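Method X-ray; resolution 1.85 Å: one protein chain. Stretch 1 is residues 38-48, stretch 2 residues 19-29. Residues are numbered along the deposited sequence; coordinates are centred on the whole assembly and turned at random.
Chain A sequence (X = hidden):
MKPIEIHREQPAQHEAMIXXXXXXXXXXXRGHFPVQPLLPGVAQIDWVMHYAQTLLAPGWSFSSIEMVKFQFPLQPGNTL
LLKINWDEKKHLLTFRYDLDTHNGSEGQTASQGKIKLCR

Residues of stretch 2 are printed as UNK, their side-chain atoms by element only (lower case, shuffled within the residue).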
# COMPACT_ATOMS: atom_id res chain seq x y z
N LEU A 38 2.01 -12.47 1.81
CA LEU A 38 1.33 -11.53 2.70
C LEU A 38 0.51 -10.59 1.87
O LEU A 38 0.97 -10.14 0.81
CB LEU A 38 2.35 -10.71 3.49
CG LEU A 38 3.17 -11.43 4.56
CD1 LEU A 38 4.24 -10.49 5.08
CD2 LEU A 38 2.27 -11.92 5.68
N LEU A 39 -0.69 -10.26 2.34
CA LEU A 39 -1.56 -9.33 1.63
C LEU A 39 -1.03 -7.91 1.83
O LEU A 39 -0.92 -7.46 2.97
CB LEU A 39 -2.99 -9.45 2.15
CG LEU A 39 -4.08 -8.69 1.38
CD1 LEU A 39 -4.29 -9.29 -0.00
CD2 LEU A 39 -5.38 -8.68 2.16
N PRO A 40 -0.66 -7.20 0.72
CA PRO A 40 -0.21 -5.81 0.87
C PRO A 40 -1.27 -4.90 1.51
O PRO A 40 -2.47 -5.09 1.29
CB PRO A 40 0.05 -5.36 -0.58
CG PRO A 40 0.24 -6.62 -1.36
CD PRO A 40 -0.63 -7.63 -0.69
N GLY A 41 -0.79 -3.92 2.28
CA GLY A 41 -1.64 -2.88 2.88
C GLY A 41 -2.48 -2.12 1.86
O GLY A 41 -3.65 -1.82 2.10
N VAL A 42 -1.87 -1.83 0.71
CA VAL A 42 -2.58 -1.17 -0.39
C VAL A 42 -3.77 -1.95 -0.96
O VAL A 42 -4.73 -1.35 -1.42
CB VAL A 42 -1.60 -0.76 -1.51
CG1 VAL A 42 -1.12 -1.97 -2.33
CG2 VAL A 42 -2.22 0.30 -2.42
N ALA A 43 -3.69 -3.28 -0.95
CA ALA A 43 -4.80 -4.12 -1.44
C ALA A 43 -6.02 -3.98 -0.55
O ALA A 43 -7.16 -3.95 -1.04
CB ALA A 43 -4.37 -5.57 -1.54
N GLN A 44 -5.78 -3.87 0.76
CA GLN A 44 -6.84 -3.65 1.75
C GLN A 44 -7.52 -2.30 1.54
O GLN A 44 -8.75 -2.19 1.66
CB GLN A 44 -6.27 -3.77 3.17
CG GLN A 44 -5.72 -5.16 3.50
CD GLN A 44 -5.02 -5.20 4.85
OE1 GLN A 44 -5.59 -4.82 5.87
NE2 GLN A 44 -3.77 -5.67 4.86
N ILE A 45 -6.74 -1.29 1.18
CA ILE A 45 -7.29 0.04 0.84
C ILE A 45 -8.05 -0.03 -0.50
O ILE A 45 -9.15 0.54 -0.62
CB ILE A 45 -6.18 1.11 0.82
CG1 ILE A 45 -5.61 1.29 2.23
CG2 ILE A 45 -6.72 2.46 0.33
CD1 ILE A 45 -4.21 1.83 2.26
N ASP A 46 -7.48 -0.76 -1.46
CA ASP A 46 -8.07 -0.93 -2.79
C ASP A 46 -9.51 -1.46 -2.72
O ASP A 46 -10.40 -0.90 -3.34
CB ASP A 46 -7.17 -1.83 -3.67
CG ASP A 46 -7.54 -1.77 -5.15
OD1 ASP A 46 -7.33 -0.71 -5.78
OD2 ASP A 46 -8.01 -2.78 -5.69
N TRP A 47 -9.75 -2.49 -1.90
CA TRP A 47 -11.08 -3.09 -1.77
C TRP A 47 -12.06 -2.19 -1.01
O TRP A 47 -13.22 -2.09 -1.39
CB TRP A 47 -11.00 -4.47 -1.11
CG TRP A 47 -10.06 -5.42 -1.80
CD1 TRP A 47 -9.69 -5.40 -3.12
CD2 TRP A 47 -9.39 -6.53 -1.20
NE1 TRP A 47 -8.80 -6.42 -3.37
CE2 TRP A 47 -8.60 -7.13 -2.22
CE3 TRP A 47 -9.35 -7.06 0.09
CZ2 TRP A 47 -7.80 -8.26 -1.97
CZ3 TRP A 47 -8.55 -8.18 0.33
CH2 TRP A 47 -7.78 -8.76 -0.69
N VAL A 48 -11.59 -1.53 0.03
CA VAL A 48 -12.38 -0.50 0.71
C VAL A 48 -12.91 0.52 -0.31
O VAL A 48 -14.10 0.81 -0.34
CB VAL A 48 -11.59 0.19 1.85
CG1 VAL A 48 -12.28 1.46 2.32
CG2 VAL A 48 -11.45 -0.78 3.02
N UNK A 19 -17.85 -10.30 3.87
CA UNK A 19 -17.01 -11.42 4.25
C UNK A 19 -16.21 -11.83 3.01
O UNK A 19 -16.80 -12.16 1.98
c UNK A 19 -17.84 -12.57 4.78
c UNK A 19 -17.02 -13.74 5.30
n UNK A 19 -17.22 -15.50 6.95
o UNK A 19 -19.07 -14.85 5.86
c UNK A 19 -17.86 -14.75 6.06
N UNK A 20 -14.88 -11.81 3.14
CA UNK A 20 -13.95 -12.05 2.04
C UNK A 20 -13.01 -13.18 2.35
O UNK A 20 -12.56 -13.33 3.48
c UNK A 20 -13.10 -10.81 1.77
c UNK A 20 -14.66 -9.70 0.16
c UNK A 20 -13.85 -9.53 1.44
c UNK A 20 -12.86 -8.39 1.31
N UNK A 21 -12.66 -13.94 1.32
CA UNK A 21 -11.73 -15.06 1.44
C UNK A 21 -10.51 -14.80 0.57
O UNK A 21 -10.64 -14.43 -0.60
c UNK A 21 -9.67 -19.65 0.81
o UNK A 21 -8.78 -20.71 0.73
c UNK A 21 -12.43 -16.36 1.05
c UNK A 21 -11.47 -17.52 0.97
c UNK A 21 -10.10 -19.02 -0.35
c UNK A 21 -10.14 -19.23 2.04
c UNK A 21 -11.03 -18.17 2.12
c UNK A 21 -10.98 -17.96 -0.27
N UNK A 22 -9.32 -15.01 1.14
CA UNK A 22 -8.06 -14.82 0.45
C UNK A 22 -7.58 -16.15 -0.14
O UNK A 22 -7.17 -17.04 0.60
c UNK A 22 -7.40 -12.99 2.18
c UNK A 22 -7.94 -11.94 1.23
c UNK A 22 -7.01 -14.26 1.41
c UNK A 22 -6.21 -12.47 2.97
N UNK A 23 -7.66 -16.27 -1.46
CA UNK A 23 -7.19 -17.45 -2.16
C UNK A 23 -5.68 -17.36 -2.42
O UNK A 23 -5.18 -16.29 -2.75
c UNK A 23 -7.79 -19.00 -4.07
c UNK A 23 -7.92 -17.60 -3.50
o UNK A 23 -8.55 -19.89 -3.64
o UNK A 23 -6.92 -19.22 -4.93
N UNK A 24 -4.95 -18.50 -2.32
CA UNK A 24 -3.52 -18.52 -2.69
C UNK A 24 -3.15 -17.97 -4.07
O UNK A 24 -2.02 -17.50 -4.24
c UNK A 24 -3.17 -20.00 -2.63
c UNK A 24 -4.09 -20.56 -1.61
c UNK A 24 -5.36 -19.76 -1.67
N UNK A 25 -4.07 -18.04 -5.03
CA UNK A 25 -3.80 -17.61 -6.41
C UNK A 25 -4.13 -16.14 -6.67
O UNK A 25 -3.92 -15.65 -7.77
c UNK A 25 -4.15 -19.93 -7.27
c UNK A 25 -4.55 -18.48 -7.42
o UNK A 25 -5.97 -18.34 -7.23
N UNK A 26 -4.65 -15.44 -5.66
CA UNK A 26 -4.87 -13.99 -5.72
C UNK A 26 -3.56 -13.29 -6.10
O UNK A 26 -2.53 -13.49 -5.45
c UNK A 26 -5.78 -12.03 -4.22
c UNK A 26 -7.02 -11.73 -5.06
c UNK A 26 -6.05 -11.72 -2.75
c UNK A 26 -5.39 -13.50 -4.37
N UNK A 27 -3.61 -12.47 -7.16
CA UNK A 27 -2.38 -11.95 -7.78
C UNK A 27 -1.56 -10.98 -6.92
O UNK A 27 -0.35 -10.86 -7.12
c UNK A 27 -2.64 -11.38 -9.20
o UNK A 27 -4.48 -10.19 -8.25
o UNK A 27 -4.29 -10.21 -10.43
c UNK A 27 -3.89 -10.53 -9.29
N UNK A 28 -2.20 -10.33 -5.94
CA UNK A 28 -1.50 -9.54 -4.90
C UNK A 28 -0.38 -10.28 -4.18
O UNK A 28 0.60 -9.67 -3.76
n UNK A 28 -5.48 -7.19 -4.90
c UNK A 28 -3.31 -6.72 -4.58
c UNK A 28 -4.72 -4.83 -5.32
c UNK A 28 -4.85 -8.34 -4.50
c UNK A 28 -2.19 -5.88 -4.56
c UNK A 28 -4.56 -6.18 -4.96
c UNK A 28 -3.52 -8.10 -4.29
c UNK A 28 -3.60 -4.04 -5.29
c UNK A 28 -2.34 -4.54 -4.91
c UNK A 28 -2.49 -9.08 -3.83
N UNK A 29 -0.54 -11.59 -3.99
CA UNK A 29 0.47 -12.42 -3.32
C UNK A 29 1.67 -12.76 -4.20
O UNK A 29 2.71 -13.13 -3.67
c UNK A 29 -1.21 -13.54 -1.76
c UNK A 29 -0.15 -13.73 -2.81
c UNK A 29 -1.90 -12.77 0.42
c UNK A 29 -3.48 -13.84 -1.02
c UNK A 29 -0.92 -12.93 -0.55
c UNK A 29 -2.50 -14.01 -1.98
c UNK A 29 -3.18 -13.23 0.18
O HOH W 1 -8.15 -5.34 -5.95

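Position 19 lies in a strand and carries three carbons in a row, the third bonded to one oxygen and one nitrogen. A terminal amide on that chain length is Gln-19; its side chain is out of reach of stretch 1.

Position 20 has four carbons forked at the second; CA-to-CB points toward the helix, and the carbons reach Trp-47. A fork at the second carbon rather than the first separates leucine from isoleucine, so this is Leu-20. Its CD1 lies 3.9 Å from Trp-47 CE3.

At position 21 one carbon leads to a six-carbon ring bearing an oxygen, the pattern of Tyr-21. The side chain is out of reach of stretch 1; the residue touches a crystal neighbour.

Position 22 repeats the four-carbon fork and again points toward stretch 1, where its carbons touch Trp-47 and Leu-39: Leu-22. Its CD2 approaches Trp-47 CH2 at 3.7 Å and its CD1 approaches Leu-39 CD2 at 4.0 Å, so the side chain bridges the helix and the loop before it.

Position 23 has two carbons, the second carrying two oxygens, a carboxylate one carbon from CB: Asp-23. Position 24 has three carbons closing a ring onto the backbone N, which only proline does, giving Pro-24. Position 25 has one carbon carrying an oxygen and a carbon, hence Thr-25. None of these three touches stretch 1. They belong to a type I turn, in which the backbone N of position 26 donates to Asp-23 O at 3.1 Å; Thr-25 N and Thr-25 OG1 also donate to Asp-23 OD1, at 3.1 and 2.6 Å.

Position 26 is another four-carbon fork directed toward stretch 1, and its carbons reach Trp-47 and Leu-39: Leu-26. Its CD2 lies 4.0 Å from Trp-47 CZ2, at the edge of that ring, and 4.1 Å from Leu-39 CD1.

Position 27 again shows two carbons and two terminal oxygens: Asp-27, its side chain out of reach of stretch 1.

Position 28 has one carbon followed by fused five- and six-membered rings of eight carbons and one nitrogen; its rings lie against Val-42, Ala-43, Asp-46 and Trp-47. This indole is Trp-28. Ala-43 CB sits over one face, 3.5 Å from the centroid of the six-membered ring of Trp-28 and 17° off its normal. Val-42 CG1 is 3.8 Å from Trp-28 CZ3, and Pro-40 CD is 3.9 Å from Trp-28 CB.

Position 29 has one carbon and a six-carbon ring without oxygen, whose edge meets Leu-38 and Leu-39: Phe-29. Its CB points sideways, but the ring end comes nearer, placing CE1 3.4 Å from Leu-39 N and 3.6 Å from Leu-38 C.

The contact works by packing: 519 Å² is buried, with no direct hydrogen bond between the stretches. Trp-28 supplies the largest share, and the single side-chain carbon of Ala-43 lies against its face. The indoles of Trp-28 and Trp-47 meet obliquely, their five-membered rings at 78°. One water joins the polar atoms, its O donating to Asp-46 OD2 at 2.6 Å and accepting weak bonds from Trp-47 NE1 at 2.9 Å and Trp-28 NE1 at 3.4 Å.

Stretch 2 19-29: QLYLDPTLDWF
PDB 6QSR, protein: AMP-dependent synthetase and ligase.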